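Putative isomerase (Sinorhizobium meliloti, PDB 2PPG) is of undetermined function but has the two-domain build of the mandelate racemase/muconate lactonizing enzyme family within the enolase superfamily. Local coordinates at residues Val57-Glu62 / Trp133-Lys138; Ala102-Leu107 / Ile298-Arg303; His275-Arg280 / Gly305-Val310. All coordinates share one frame; numbering follows the deposited sequence.

In the fold
From the N terminus, the first segment met is on strand 52-61 of the antiparallel sheet; contact 1 closes a 70-residue loop when helix 119-140 returns to cover it. Helix 100-109 leaves from within that loop and finds its partner 190 residues later, in helix 293-310, so contacts 1 and 2 cross. Contact 2 thereby ties the N-terminal domain to the barrel. Inside its span begins contact 3, a short 24-residue closure between helices 274-282 and 293-310, which crosses contact 2 and stands in series with contact 1. Helix 293-310 serves contacts 2 and 3 with adjoining segments, and Trp133 NE1 meets Thr299 OG1 at 3.2 Å, probably a hydrogen bond joining contacts 1 and 2.

Contact 1 of 3, residues Val57-Glu62 / Trp133-Lys138; sequences VRIETE and WDLAGK
Within 133-138, Leu135 alone touches 57-62, and it is shared between Ile59 and Thr61, two buried residues on the same face of the strand. Van der Waals contacts make up the whole contact. CD2 of Leu135 lies 3.8 Å from CG2 of Ile59, with the two side chains crossing at about a right angle. The same methyl also rests 3.6 Å from a polar atom, the Ile59 carbonyl O. Further along the strand, CG2 of Thr61 meets Leu135 CG at 3.7 Å, tip to tip. The first torsion of Thr61 (65°) sets OG1 between the backbone N and the carbonyl carbon; OG1 makes a weak hydrogen bond to Ala65 N, while the methyl is left to face the helix. The second torsion of Leu135 (-16°) is not staggered, so the exact placing of its methyls deserves caution.

The backbones stay well apart, Ile59 CA to Leu135 CA being 8.1 Å, and only 135 Å² is buried. This is a helix lying on an antiparallel sheet, as in the N-terminal alpha+beta domain of enolase superfamily members: alternate strand residues face helix 119-140, which also supplies Ala131 and Leu132 to Ile59.

Charged groups are kept off the apolar patch. On the strand, Glu60 points away from the helix, and its OE1 accepts a bond from Arg58 NH2 at 3.2 Å (162° at the hydrogen), lying in the guanidinium plane. On the helix, Lys138 NZ reaches back one turn to the syn side of Asp134 OD2 at 2.9 Å. That buried carboxylate is gripped further by the backbone N atoms of Trp68 and Leu376, and Lys138 NZ also bonds Val66 O and pairs with Glu379. Through Val66 and Trp68 the helix is pinned to strand 66-72, next to 52-61.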
ATOM      1  N   VAL A  57      31.241  13.420 -32.551  1.00 32.04           N
ATOM      2  CA  VAL A  57      32.076  12.263 -32.684  1.00 30.54           C
ATOM      3  C   VAL A  57      31.937  11.790 -34.119  1.00 32.35           C
ATOM      4  O   VAL A  57      30.837  11.794 -34.678  1.00 31.53           O
ATOM      5  CB  VAL A  57      31.693  11.175 -31.642  1.00 31.17           C
ATOM      6  CG1 VAL A  57      31.995   9.790 -32.141  1.00 31.53           C
ATOM      7  CG2 VAL A  57      32.431  11.408 -30.349  1.00 27.46           C
ATOM      8  N   ARG A  58      33.068  11.422 -34.713  1.00 32.49           N
ATOM      9  CA  ARG A  58      33.127  10.927 -36.075  1.00 35.28           C
ATOM     10  C   ARG A  58      33.753   9.549 -36.011  1.00 35.18           C
ATOM     11  O   ARG A  58      34.861   9.399 -35.502  1.00 34.24           O
ATOM     12  CB  ARG A  58      33.997  11.855 -36.917  1.00 38.22           C
ATOM     13  CG  ARG A  58      34.160  11.466 -38.369  1.00 38.35           C
ATOM     14  CD  ARG A  58      35.326  12.245 -38.971  1.00 39.70           C
ATOM     15  NE  ARG A  58      35.386  12.104 -40.421  1.00 39.87           N
ATOM     16  CZ  ARG A  58      36.056  11.151 -41.064  1.00 36.26           C
ATOM     17  NH1 ARG A  58      36.033  11.114 -42.383  1.00 33.54           N
ATOM     18  NH2 ARG A  58      36.745  10.236 -40.394  1.00 37.30           N
ATOM     19  N   ILE A  59      33.033   8.546 -36.507  1.00 33.53           N
ATOM     20  CA  ILE A  59      33.476   7.162 -36.429  1.00 33.85           C
ATOM     21  C   ILE A  59      33.598   6.574 -37.827  1.00 35.55           C
ATOM     22  O   ILE A  59      32.678   6.689 -38.628  1.00 37.80           O
ATOM     23  CB  ILE A  59      32.502   6.288 -35.574  1.00 32.24           C
ATOM     24  CG1 ILE A  59      32.369   6.866 -34.163  1.00 30.15           C
ATOM     25  CG2 ILE A  59      32.970   4.825 -35.538  1.00 28.04           C
ATOM     26  CD1 ILE A  59      31.707   5.948 -33.154  1.00 31.60           C
ATOM     27  N   GLU A  60      34.737   5.952 -38.112  1.00 33.94           N
ATOM     28  CA  GLU A  60      34.977   5.377 -39.423  1.00 35.87           C
ATOM     29  C   GLU A  60      35.241   3.867 -39.369  1.00 33.71           C
ATOM     30  O   GLU A  60      36.032   3.387 -38.551  1.00 26.25           O
ATOM     31  CB  GLU A  60      36.135   6.101 -40.120  1.00 36.02           C
ATOM     32  CG  GLU A  60      36.429   5.613 -41.543  1.00 37.37           C
ATOM     33  CD  GLU A  60      37.537   6.408 -42.239  1.00 41.45           C
ATOM     34  OE1 GLU A  60      37.854   7.528 -41.771  1.00 44.23           O
ATOM     35  OE2 GLU A  60      38.089   5.914 -43.257  1.00 42.43           O
ATOM     36  N   THR A  61      34.575   3.136 -40.264  1.00 35.38           N
ATOM     37  CA  THR A  61      34.771   1.696 -40.408  1.00 36.88           C
ATOM     38  C   THR A  61      35.989   1.376 -41.269  1.00 37.75           C
ATOM     39  O   THR A  61      36.530   2.243 -41.933  1.00 35.53           O
ATOM     40  CB  THR A  61      33.558   1.031 -41.049  1.00 35.04           C
ATOM     41  OG1 THR A  61      33.411   1.511 -42.390  1.00 37.93           O
ATOM     42  CG2 THR A  61      32.312   1.361 -40.265  1.00 35.50           C
ATOM     43  N   GLU A  62      36.401   0.114 -41.251  1.00 42.61           N
ATOM     44  CA  GLU A  62      37.555  -0.360 -42.011  1.00 45.50           C
ATOM     45  C   GLU A  62      37.431  -0.113 -43.525  1.00 44.61           C
ATOM     46  O   GLU A  62      38.426   0.118 -44.195  1.00 45.03           O
ATOM     47  CB  GLU A  62      37.772  -1.849 -41.734  1.00 47.51           C
ATOM     48  CG  GLU A  62      39.214  -2.288 -41.793  1.00 54.20           C
ATOM     49  CD  GLU A  62      40.026  -1.754 -40.630  1.00 57.68           C
ATOM     50  OE1 GLU A  62      39.502  -1.726 -39.498  1.00 59.29           O
ATOM     51  OE2 GLU A  62      41.193  -1.361 -40.844  1.00 60.11           O
ATOM     52  N   TRP A 133      24.846   3.915 -34.770  1.00 28.54           N
ATOM     53  CA  TRP A 133      23.585   3.692 -35.451  1.00 28.22           C
ATOM     54  C   TRP A 133      23.640   4.295 -36.845  1.00 32.01           C
ATOM     55  O   TRP A 133      23.139   3.705 -37.813  1.00 32.50           O
ATOM     56  CB  TRP A 133      22.434   4.274 -34.644  1.00 28.62           C
ATOM     57  CG  TRP A 133      22.001   3.368 -33.538  1.00 29.68           C
ATOM     58  CD1 TRP A 133      22.312   3.475 -32.214  1.00 28.64           C
ATOM     59  CD2 TRP A 133      21.191   2.193 -33.668  1.00 29.29           C
ATOM     60  NE1 TRP A 133      21.743   2.443 -31.514  1.00 26.99           N
ATOM     61  CE2 TRP A 133      21.047   1.643 -32.380  1.00 26.10           C
ATOM     62  CE3 TRP A 133      20.563   1.559 -34.752  1.00 27.46           C
ATOM     63  CZ2 TRP A 133      20.301   0.493 -32.143  1.00 28.30           C
ATOM     64  CZ3 TRP A 133      19.828   0.421 -34.518  1.00 27.92           C
ATOM     65  CH2 TRP A 133      19.699  -0.103 -33.224  1.00 28.66           C
ATOM     66  N   ASP A 134      24.275   5.462 -36.944  1.00 31.63           N
ATOM     67  CA  ASP A 134      24.465   6.130 -38.225  1.00 33.07           C
ATOM     68  C   ASP A 134      25.164   5.203 -39.214  1.00 32.13           C
ATOM     69  O   ASP A 134      24.717   5.046 -40.352  1.00 32.60           O
ATOM     70  CB  ASP A 134      25.279   7.408 -38.033  1.00 35.36           C
ATOM     71  CG  ASP A 134      25.218   8.327 -39.235  1.00 37.37           C
ATOM     72  OD1 ASP A 134      24.096   8.527 -39.776  1.00 30.25           O
ATOM     73  OD2 ASP A 134      26.300   8.846 -39.625  1.00 36.11           O
ATOM     74  N   LEU A 135      26.255   4.586 -38.768  1.00 30.71           N
ATOM     75  CA  LEU A 135      26.964   3.604 -39.578  1.00 30.17           C
ATOM     76  C   LEU A 135      26.062   2.463 -40.030  1.00 29.34           C
ATOM     77  O   LEU A 135      26.059   2.081 -41.199  1.00 29.58           O
ATOM     78  CB  LEU A 135      28.123   3.017 -38.789  1.00 29.45           C
ATOM     79  CG  LEU A 135      29.553   3.491 -39.044  1.00 28.71           C
ATOM     80  CD1 LEU A 135      29.641   4.243 -40.345  1.00 25.48           C
ATOM     81  CD2 LEU A 135      30.079   4.308 -37.890  1.00 28.50           C
ATOM     82  N   ALA A 136      25.307   1.903 -39.091  1.00 30.87           N
ATOM     83  CA  ALA A 136      24.448   0.762 -39.399  1.00 28.22           C
ATOM     84  C   ALA A 136      23.453   1.102 -40.521  1.00 26.75           C
ATOM     85  O   ALA A 136      23.340   0.353 -41.482  1.00 27.75           O
ATOM     86  CB  ALA A 136      23.736   0.265 -38.140  1.00 26.46           C
ATOM     87  N   GLY A 137      22.762   2.236 -40.405  1.00 22.35           N
ATOM     88  CA  GLY A 137      21.905   2.731 -41.487  1.00 24.27           C
ATOM     89  C   GLY A 137      22.619   2.909 -42.828  1.00 29.09           C
ATOM     90  O   GLY A 137      22.117   2.489 -43.882  1.00 28.47           O
ATOM     91  N   LYS A 138      23.802   3.515 -42.793  1.00 29.81           N
ATOM     92  CA  LYS A 138      24.587   3.716 -44.011  1.00 29.28           C
ATOM     93  C   LYS A 138      25.035   2.404 -44.645  1.00 30.31           C
ATOM     94  O   LYS A 138      24.893   2.223 -45.856  1.00 30.83           O
ATOM     95  CB  LYS A 138      25.782   4.627 -43.748  1.00 24.85           C
ATOM     96  CG  LYS A 138      25.367   6.064 -43.552  1.00 23.81           C
ATOM     97  CD  LYS A 138      26.550   6.999 -43.318  1.00 18.95           C
ATOM     98  CE  LYS A 138      26.055   8.432 -43.243  1.00 17.99           C
ATOM     99  NZ  LYS A 138      26.952   9.308 -42.427  1.00 24.20           N
TER

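Contact 2 of 3, residues Ala102-Leu107 / Ile298-Arg303; sequences AIHDDL and ITQFMR
Helices 102-107 and 298-303 meet where His104 and Thr299 face each other, CA to CA 7.3 Å, with their axes 10.4 Å apart at closest and nearly perpendicular (101°). A two-pronged salt bridge joins Asp105 and Arg303, whose side chains come from opposite directions. Arg303 grips end-on with two nitrogens: NH1 donates to Asp105 OD1 at 2.7 Å, nearly straight at 164°, and NH2 to Asp105 OD2 at 2.8 Å. OD1 uses its syn lone pair, whereas OD2 is met somewhat out of the carboxylate plane, the two flat groups being twisted 31° against each other. These paired bonds set the rotation of the guanidinium; Thr299 CG2, one turn back on the same helix, lies 3.4 Å above one of its faces, toward the rim.

Arg152 of the second subunit bonds OD2 as well, so this buried carboxylate gathers two arginines, which probably favours its charged form. Beside the salt bridge, the side chain of His104 crosses that of Gln300 at about a right angle, ring NE2 to amide CD 4.0 Å; the way round of that amide is uncertain. Looser packing puts His104 CB 4.2 Å from Thr299 OG1.

Helix 293-310 is kinked here, the N atoms of Ile298 and Thr299 lacking bonds to the preceding turn; Thr299 N is taken up by the Asp129 carboxylate of helix 119-140. A helix of the N-terminal domain thus packs across an outer helix of the C-terminal barrel, the interdomain seam of the enolase superfamily, here joined by a second subunit.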
ATOM      1  N   ALA A 102      24.259  -3.508 -28.114  1.00 27.63           N
ATOM      2  CA  ALA A 102      25.046  -4.424 -27.313  1.00 25.77           C
ATOM      3  C   ALA A 102      26.340  -3.726 -26.898  1.00 27.80           C
ATOM      4  O   ALA A 102      26.795  -3.837 -25.751  1.00 32.99           O
ATOM      5  CB  ALA A 102      25.332  -5.706 -28.096  1.00 25.53           C
ATOM      6  N   ILE A 103      26.913  -2.977 -27.830  1.00 26.63           N
ATOM      7  CA  ILE A 103      28.096  -2.176 -27.556  1.00 26.59           C
ATOM      8  C   ILE A 103      27.779  -1.146 -26.465  1.00 27.27           C
ATOM      9  O   ILE A 103      28.554  -0.975 -25.527  1.00 28.77           O
ATOM     10  CB  ILE A 103      28.611  -1.485 -28.843  1.00 24.12           C
ATOM     11  CG1 ILE A 103      29.192  -2.514 -29.825  1.00 24.27           C
ATOM     12  CG2 ILE A 103      29.627  -0.412 -28.535  1.00 19.38           C
ATOM     13  CD1 ILE A 103      29.086  -2.060 -31.306  1.00 22.19           C
ATOM     14  N   HIS A 104      26.628  -0.486 -26.570  1.00 26.89           N
ATOM     15  CA  HIS A 104      26.235   0.483 -25.553  1.00 25.93           C
ATOM     16  C   HIS A 104      26.252  -0.139 -24.156  1.00 28.96           C
ATOM     17  O   HIS A 104      26.728   0.474 -23.204  1.00 29.97           O
ATOM     18  CB  HIS A 104      24.851   1.072 -25.829  1.00 24.80           C
ATOM     19  CG  HIS A 104      24.393   2.002 -24.750  1.00 26.13           C
ATOM     20  ND1 HIS A 104      24.756   3.332 -24.714  1.00 25.20           N
ATOM     21  CD2 HIS A 104      23.646   1.784 -23.641  1.00 22.66           C
ATOM     22  CE1 HIS A 104      24.247   3.894 -23.633  1.00 25.54           C
ATOM     23  NE2 HIS A 104      23.563   2.977 -22.969  1.00 25.71           N
ATOM     24  N   ASP A 105      25.713  -1.354 -24.043  1.00 31.16           N
ATOM     25  CA  ASP A 105      25.672  -2.077 -22.778  1.00 30.66           C
ATOM     26  C   ASP A 105      27.058  -2.503 -22.317  1.00 33.51           C
ATOM     27  O   ASP A 105      27.390  -2.348 -21.151  1.00 32.52           O
ATOM     28  CB  ASP A 105      24.755  -3.293 -22.886  1.00 30.84           C
ATOM     29  CG  ASP A 105      23.280  -2.914 -22.937  1.00 32.36           C
ATOM     30  OD1 ASP A 105      22.915  -1.851 -22.392  1.00 30.71           O
ATOM     31  OD2 ASP A 105      22.485  -3.681 -23.526  1.00 31.11           O
ATOM     32  N   ASP A 106      27.862  -3.043 -23.231  1.00 37.07           N
ATOM     33  CA  ASP A 106      29.242  -3.427 -22.913  1.00 35.94           C
ATOM     34  C   ASP A 106      30.024  -2.280 -22.298  1.00 33.88           C
ATOM     35  O   ASP A 106      30.704  -2.472 -21.301  1.00 35.73           O
ATOM     36  CB  ASP A 106      29.963  -3.937 -24.160  1.00 39.14           C
ATOM     37  CG  ASP A 106      29.525  -5.346 -24.555  1.00 42.55           C
ATOM     38  OD1 ASP A 106      28.730  -5.957 -23.803  1.00 42.02           O
ATOM     39  OD2 ASP A 106      29.980  -5.841 -25.618  1.00 41.79           O
ATOM     40  N   LEU A 107      29.891  -1.086 -22.881  1.00 35.28           N
ATOM     41  CA  LEU A 107      30.625   0.113 -22.450  1.00 31.99           C
ATOM     42  C   LEU A 107      30.066   0.666 -21.149  1.00 29.64           C
ATOM     43  O   LEU A 107      30.776   1.239 -20.322  1.00 26.95           O
ATOM     44  CB  LEU A 107      30.536   1.208 -23.512  1.00 31.68           C
ATOM     45  CG  LEU A 107      31.066   1.026 -24.940  1.00 32.15           C
ATOM     46  CD1 LEU A 107      30.858   2.323 -25.769  1.00 27.12           C
ATOM     47  CD2 LEU A 107      32.520   0.581 -24.954  1.00 27.70           C
ATOM     48  N   ILE A 298      20.604   6.791 -29.119  1.00 24.08           N
ATOM     49  CA  ILE A 298      19.464   6.078 -29.690  1.00 21.37           C
ATOM     50  C   ILE A 298      19.007   4.886 -28.850  1.00 25.95           C
ATOM     51  O   ILE A 298      17.811   4.746 -28.553  1.00 29.42           O
ATOM     52  CB  ILE A 298      19.744   5.697 -31.148  1.00 18.64           C
ATOM     53  CG1 ILE A 298      19.497   6.926 -32.031  1.00 21.08           C
ATOM     54  CG2 ILE A 298      18.919   4.478 -31.572  1.00 14.38           C
ATOM     55  CD1 ILE A 298      20.235   6.970 -33.348  1.00 21.10           C
ATOM     56  N   THR A 299      19.960   4.064 -28.422  1.00 27.35           N
ATOM     57  CA  THR A 299      19.645   2.842 -27.683  1.00 29.52           C
ATOM     58  C   THR A 299      18.804   3.140 -26.448  1.00 29.14           C
ATOM     59  O   THR A 299      17.796   2.485 -26.191  1.00 33.59           O
ATOM     60  CB  THR A 299      20.922   2.089 -27.250  1.00 28.82           C
ATOM     61  OG1 THR A 299      21.635   1.644 -28.415  1.00 34.06           O
ATOM     62  CG2 THR A 299      20.571   0.889 -26.389  1.00 24.70           C
ATOM     63  N   GLN A 300      19.216   4.146 -25.696  1.00 26.00           N
ATOM     64  CA  GLN A 300      18.585   4.432 -24.430  1.00 26.43           C
ATOM     65  C   GLN A 300      17.252   5.118 -24.715  1.00 29.27           C
ATOM     66  O   GLN A 300      16.233   4.812 -24.095  1.00 29.69           O
ATOM     67  CB  GLN A 300      19.517   5.319 -23.630  1.00 28.13           C
ATOM     68  CG  GLN A 300      19.518   5.079 -22.166  1.00 34.68           C
ATOM     69  CD  GLN A 300      19.852   3.655 -21.774  1.00 35.90           C
ATOM     70  OE1 GLN A 300      20.990   3.197 -21.916  1.00 37.14           O
ATOM     71  NE2 GLN A 300      18.865   2.958 -21.241  1.00 34.88           N
ATOM     72  N   PHE A 301      17.276   6.017 -25.694  1.00 27.41           N
ATOM     73  CA  PHE A 301      16.108   6.755 -26.155  1.00 29.93           C
ATOM     74  C   PHE A 301      14.980   5.791 -26.522  1.00 30.06           C
ATOM     75  O   PHE A 301      13.829   6.004 -26.141  1.00 29.30           O
ATOM     76  CB  PHE A 301      16.517   7.604 -27.374  1.00 29.92           C
ATOM     77  CG  PHE A 301      15.526   8.677 -27.767  1.00 26.90           C
ATOM     78  CD1 PHE A 301      15.683   9.979 -27.321  1.00 25.39           C
ATOM     79  CD2 PHE A 301      14.479   8.397 -28.651  1.00 28.12           C
ATOM     80  CE1 PHE A 301      14.776  10.987 -27.716  1.00 29.35           C
ATOM     81  CE2 PHE A 301      13.571   9.398 -29.048  1.00 26.55           C
ATOM     82  CZ  PHE A 301      13.718  10.688 -28.578  1.00 25.44           C
HETATM   83  N   MSE A 302      15.315   4.731 -27.246  1.00 29.73           N
HETATM   84  CA  MSE A 302      14.310   3.751 -27.661  1.00 33.56           C
HETATM   85  C   MSE A 302      13.825   2.898 -26.487  1.00 33.07           C
HETATM   86  O   MSE A 302      12.650   2.521 -26.432  1.00 33.25           O
HETATM   87  CB  MSE A 302      14.833   2.863 -28.798  1.00 38.38           C
HETATM   88  CG  MSE A 302      15.077   3.610 -30.108  1.00 43.89           C
HETATM   89 SE   MSE A 302      13.442   4.373 -30.917  1.00 55.63          SE
HETATM   90  CE  MSE A 302      12.551   2.689 -31.381  1.00 50.54           C
ATOM     91  N   ARG A 303      14.721   2.611 -25.542  1.00 29.04           N
ATOM     92  CA  ARG A 303      14.318   1.908 -24.314  1.00 27.98           C
ATOM     93  C   ARG A 303      13.287   2.730 -23.524  1.00 25.80           C
ATOM     94  O   ARG A 303      12.325   2.183 -23.003  1.00 28.56           O
ATOM     95  CB  ARG A 303      15.531   1.493 -23.453  1.00 24.11           C
ATOM     96  CG  ARG A 303      16.348   0.339 -24.087  1.00 24.66           C
ATOM     97  CD  ARG A 303      17.708   0.019 -23.393  1.00 25.60           C
ATOM     98  NE  ARG A 303      18.464  -0.969 -24.180  1.00 33.28           N
ATOM     99  CZ  ARG A 303      19.654  -1.493 -23.866  1.00 34.07           C
ATOM    100  NH1 ARG A 303      20.288  -1.143 -22.757  1.00 33.50           N
ATOM    101  NH2 ARG A 303      20.222  -2.385 -24.673  1.00 33.38           N
TER

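Contact 3 of 3, residues His275-Arg280 / Gly305-Val310; sequences HDMVPR and GAYAHV
Met277, a selenomethionine in this crystal, runs fully stretched past Tyr307, the two side chains sliding by each other in opposite directions. Its SE lies 5.2 Å from the centroid of the Tyr307 ring and 67° off the ring normal, a Met-aromatic contact, with SE approaching the ring obliquely. The nearest ring atom is CD2, 4.0 Å from SE, and Tyr307 CB is almost as close at 4.1 Å. The first torsion (-165°) sends CG opposite the backbone N, and with the later torsions also extended the terminal CE passes the ring and ends 3.9 Å from Ala308 CB.

At the far end of the ring, Val278 takes over. Its CG2 approaches Tyr307 OH at 3.8 Å, the valine crossing the tyrosine at about a right angle, so selenomethionine and valine together flank the ring from CB to hydroxyl.

The backbones allow this reach: the axes are 10.6 Å apart at closest, run in similar directions with a crossing angle of -23°, and bring Met277 CA to 8.3 Å from Tyr307 CA. Near-parallel neighbouring helices of this kind belong to the outer layer of a beta/alpha barrel. Helix 274-282 follows strand 264-267 and helix 293-310 follows the parallel strand 288-289; Met277 and Ala308 both touch Val289, placing their apolar ends against the barrel wall.

On helix 274-282, the N of Pro279 cannot donate to the turn before, and the helix is kinked there. One residue on, Arg280 NH1 donates to Asp276 O at 2.8 Å, tilted from the guanidinium plane, while its NH2 bonds Thr248 O. Val310 of a second subunit packs on both Val278 and Tyr307, extending the apolar cluster across the subunit interface.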
ATOM      1  N   HIS A 275      16.348   3.429 -16.690  1.00 35.50           N
ATOM      2  CA  HIS A 275      16.324   3.224 -15.241  1.00 35.10           C
ATOM      3  C   HIS A 275      15.827   4.456 -14.483  1.00 34.65           C
ATOM      4  O   HIS A 275      15.051   4.331 -13.541  1.00 35.47           O
ATOM      5  CB  HIS A 275      17.686   2.746 -14.735  1.00 32.76           C
ATOM      6  CG  HIS A 275      18.115   1.450 -15.341  1.00 38.16           C
ATOM      7  ND1 HIS A 275      17.405   0.279 -15.168  1.00 41.68           N
ATOM      8  CD2 HIS A 275      19.160   1.141 -16.144  1.00 40.92           C
ATOM      9  CE1 HIS A 275      18.001  -0.697 -15.833  1.00 42.16           C
ATOM     10  NE2 HIS A 275      19.070  -0.201 -16.430  1.00 43.97           N
ATOM     11  N   ASP A 276      16.243   5.642 -14.911  1.00 34.13           N
ATOM     12  CA  ASP A 276      15.716   6.879 -14.334  1.00 35.63           C
ATOM     13  C   ASP A 276      14.203   6.956 -14.432  1.00 33.83           C
ATOM     14  O   ASP A 276      13.567   7.531 -13.565  1.00 33.96           O
ATOM     15  CB  ASP A 276      16.342   8.110 -14.999  1.00 36.02           C
ATOM     16  CG  ASP A 276      17.839   8.143 -14.845  1.00 36.54           C
ATOM     17  OD1 ASP A 276      18.324   7.683 -13.799  1.00 37.58           O
ATOM     18  OD2 ASP A 276      18.537   8.616 -15.762  1.00 40.74           O
HETATM   19  N   MSE A 277      13.634   6.354 -15.478  1.00 35.92           N
HETATM   20  CA  MSE A 277      12.184   6.416 -15.725  1.00 39.10           C
HETATM   21  C   MSE A 277      11.301   5.614 -14.761  1.00 36.73           C
HETATM   22  O   MSE A 277      10.249   6.089 -14.331  1.00 33.50           O
HETATM   23  CB  MSE A 277      11.870   5.975 -17.149  1.00 37.47           C
HETATM   24  CG  MSE A 277      10.478   6.352 -17.558  1.00 38.58           C
HETATM   25 SE   MSE A 277      10.092   6.155 -19.450  1.00 48.84          SE
HETATM   26  CE  MSE A 277       8.202   6.713 -19.426  1.00 38.95           C
ATOM     27  N   VAL A 278      11.735   4.395 -14.452  1.00 36.56           N
ATOM     28  CA  VAL A 278      10.977   3.451 -13.627  1.00 38.25           C
ATOM     29  C   VAL A 278      10.340   4.043 -12.354  1.00 39.31           C
ATOM     30  O   VAL A 278       9.128   3.928 -12.158  1.00 39.30           O
ATOM     31  CB  VAL A 278      11.852   2.226 -13.274  1.00 38.36           C
ATOM     32  CG1 VAL A 278      11.092   1.235 -12.402  1.00 37.53           C
ATOM     33  CG2 VAL A 278      12.333   1.568 -14.546  1.00 39.06           C
ATOM     34  N   PRO A 279      11.149   4.680 -11.487  1.00 37.91           N
ATOM     35  CA  PRO A 279      10.582   5.222 -10.260  1.00 36.57           C
ATOM     36  C   PRO A 279       9.492   6.241 -10.510  1.00 35.53           C
ATOM     37  O   PRO A 279       8.494   6.257  -9.793  1.00 42.69           O
ATOM     38  CB  PRO A 279      11.782   5.891  -9.600  1.00 38.93           C
ATOM     39  CG  PRO A 279      12.953   5.108 -10.118  1.00 38.52           C
ATOM     40  CD  PRO A 279      12.599   4.932 -11.557  1.00 36.90           C
ATOM     41  N   ARG A 280       9.658   7.069 -11.530  1.00 33.66           N
ATOM     42  CA  ARG A 280       8.654   8.089 -11.827  1.00 35.75           C
ATOM     43  C   ARG A 280       7.326   7.519 -12.345  1.00 38.38           C
ATOM     44  O   ARG A 280       6.267   8.048 -12.006  1.00 38.74           O
ATOM     45  CB  ARG A 280       9.202   9.171 -12.770  1.00 34.30           C
ATOM     46  CG  ARG A 280      10.167  10.185 -12.108  1.00 32.20           C
ATOM     47  CD  ARG A 280      11.596   9.648 -12.011  1.00 31.46           C
ATOM     48  NE  ARG A 280      12.556  10.635 -11.511  1.00 32.46           N
ATOM     49  CZ  ARG A 280      13.835  10.377 -11.250  1.00 29.90           C
ATOM     50  NH1 ARG A 280      14.330   9.165 -11.435  1.00 31.95           N
ATOM     51  NH2 ARG A 280      14.628  11.334 -10.795  1.00 31.82           N
ATOM     52  N   GLY A 305      11.305   5.176 -24.846  1.00 26.45           N
ATOM     53  CA  GLY A 305      10.111   5.151 -25.689  1.00 26.25           C
ATOM     54  C   GLY A 305       9.313   3.866 -25.552  1.00 29.77           C
ATOM     55  O   GLY A 305       8.097   3.902 -25.416  1.00 31.60           O
ATOM     56  N   ALA A 306       9.995   2.723 -25.588  1.00 33.16           N
ATOM     57  CA  ALA A 306       9.324   1.421 -25.420  1.00 30.99           C
ATOM     58  C   ALA A 306       8.646   1.302 -24.057  1.00 31.60           C
ATOM     59  O   ALA A 306       7.570   0.718 -23.945  1.00 33.90           O
ATOM     60  CB  ALA A 306      10.295   0.288 -25.610  1.00 23.66           C
ATOM     61  N   TYR A 307       9.277   1.860 -23.027  1.00 28.98           N
ATOM     62  CA  TYR A 307       8.686   1.871 -21.704  1.00 29.25           C
ATOM     63  C   TYR A 307       7.437   2.767 -21.637  1.00 28.28           C
ATOM     64  O   TYR A 307       6.457   2.407 -21.010  1.00 27.48           O
ATOM     65  CB  TYR A 307       9.719   2.307 -20.672  1.00 34.03           C
ATOM     66  CG  TYR A 307       9.478   1.761 -19.277  1.00 34.87           C
ATOM     67  CD1 TYR A 307       9.873   0.467 -18.935  1.00 32.48           C
ATOM     68  CD2 TYR A 307       8.879   2.554 -18.295  1.00 33.98           C
ATOM     69  CE1 TYR A 307       9.664  -0.030 -17.660  1.00 35.31           C
ATOM     70  CE2 TYR A 307       8.666   2.072 -17.015  1.00 35.28           C
ATOM     71  CZ  TYR A 307       9.055   0.776 -16.701  1.00 37.50           C
ATOM     72  OH  TYR A 307       8.830   0.293 -15.430  1.00 37.78           O
ATOM     73  N   ALA A 308       7.468   3.924 -22.288  1.00 27.34           N
ATOM     74  CA  ALA A 308       6.299   4.795 -22.302  1.00 31.88           C
ATOM     75  C   ALA A 308       5.119   4.134 -23.016  1.00 31.09           C
ATOM     76  O   ALA A 308       3.979   4.308 -22.620  1.00 31.81           O
ATOM     77  CB  ALA A 308       6.628   6.118 -22.957  1.00 33.87           C
ATOM     78  N   HIS A 309       5.422   3.385 -24.072  1.00 33.17           N
ATOM     79  CA  HIS A 309       4.447   2.617 -24.836  1.00 35.66           C
ATOM     80  C   HIS A 309       3.755   1.592 -23.943  1.00 35.42           C
ATOM     81  O   HIS A 309       2.533   1.621 -23.753  1.00 35.39           O
ATOM     82  CB  HIS A 309       5.172   1.900 -25.969  1.00 41.99           C
ATOM     83  CG  HIS A 309       4.281   1.062 -26.828  1.00 48.98           C
ATOM     84  ND1 HIS A 309       3.618   1.568 -27.924  1.00 52.40           N
ATOM     85  CD2 HIS A 309       3.954  -0.252 -26.763  1.00 50.55           C
ATOM     86  CE1 HIS A 309       2.917   0.604 -28.496  1.00 53.24           C
ATOM     87  NE2 HIS A 309       3.104  -0.509 -27.811  1.00 53.13           N
ATOM     88  N   VAL A 310       4.560   0.684 -23.406  1.00 31.77           N
ATOM     89  CA  VAL A 310       4.116  -0.274 -22.408  1.00 34.32           C
ATOM     90  C   VAL A 310       3.277   0.389 -21.306  1.00 34.41           C
ATOM     91  O   VAL A 310       2.232  -0.132 -20.932  1.00 32.57           O
ATOM     92  CB  VAL A 310       5.328  -0.997 -21.766  1.00 34.93           C
ATOM     93  CG1 VAL A 310       4.946  -1.611 -20.444  1.00 37.57           C
ATOM     94  CG2 VAL A 310       5.866  -2.057 -22.694  1.00 35.62           C
TER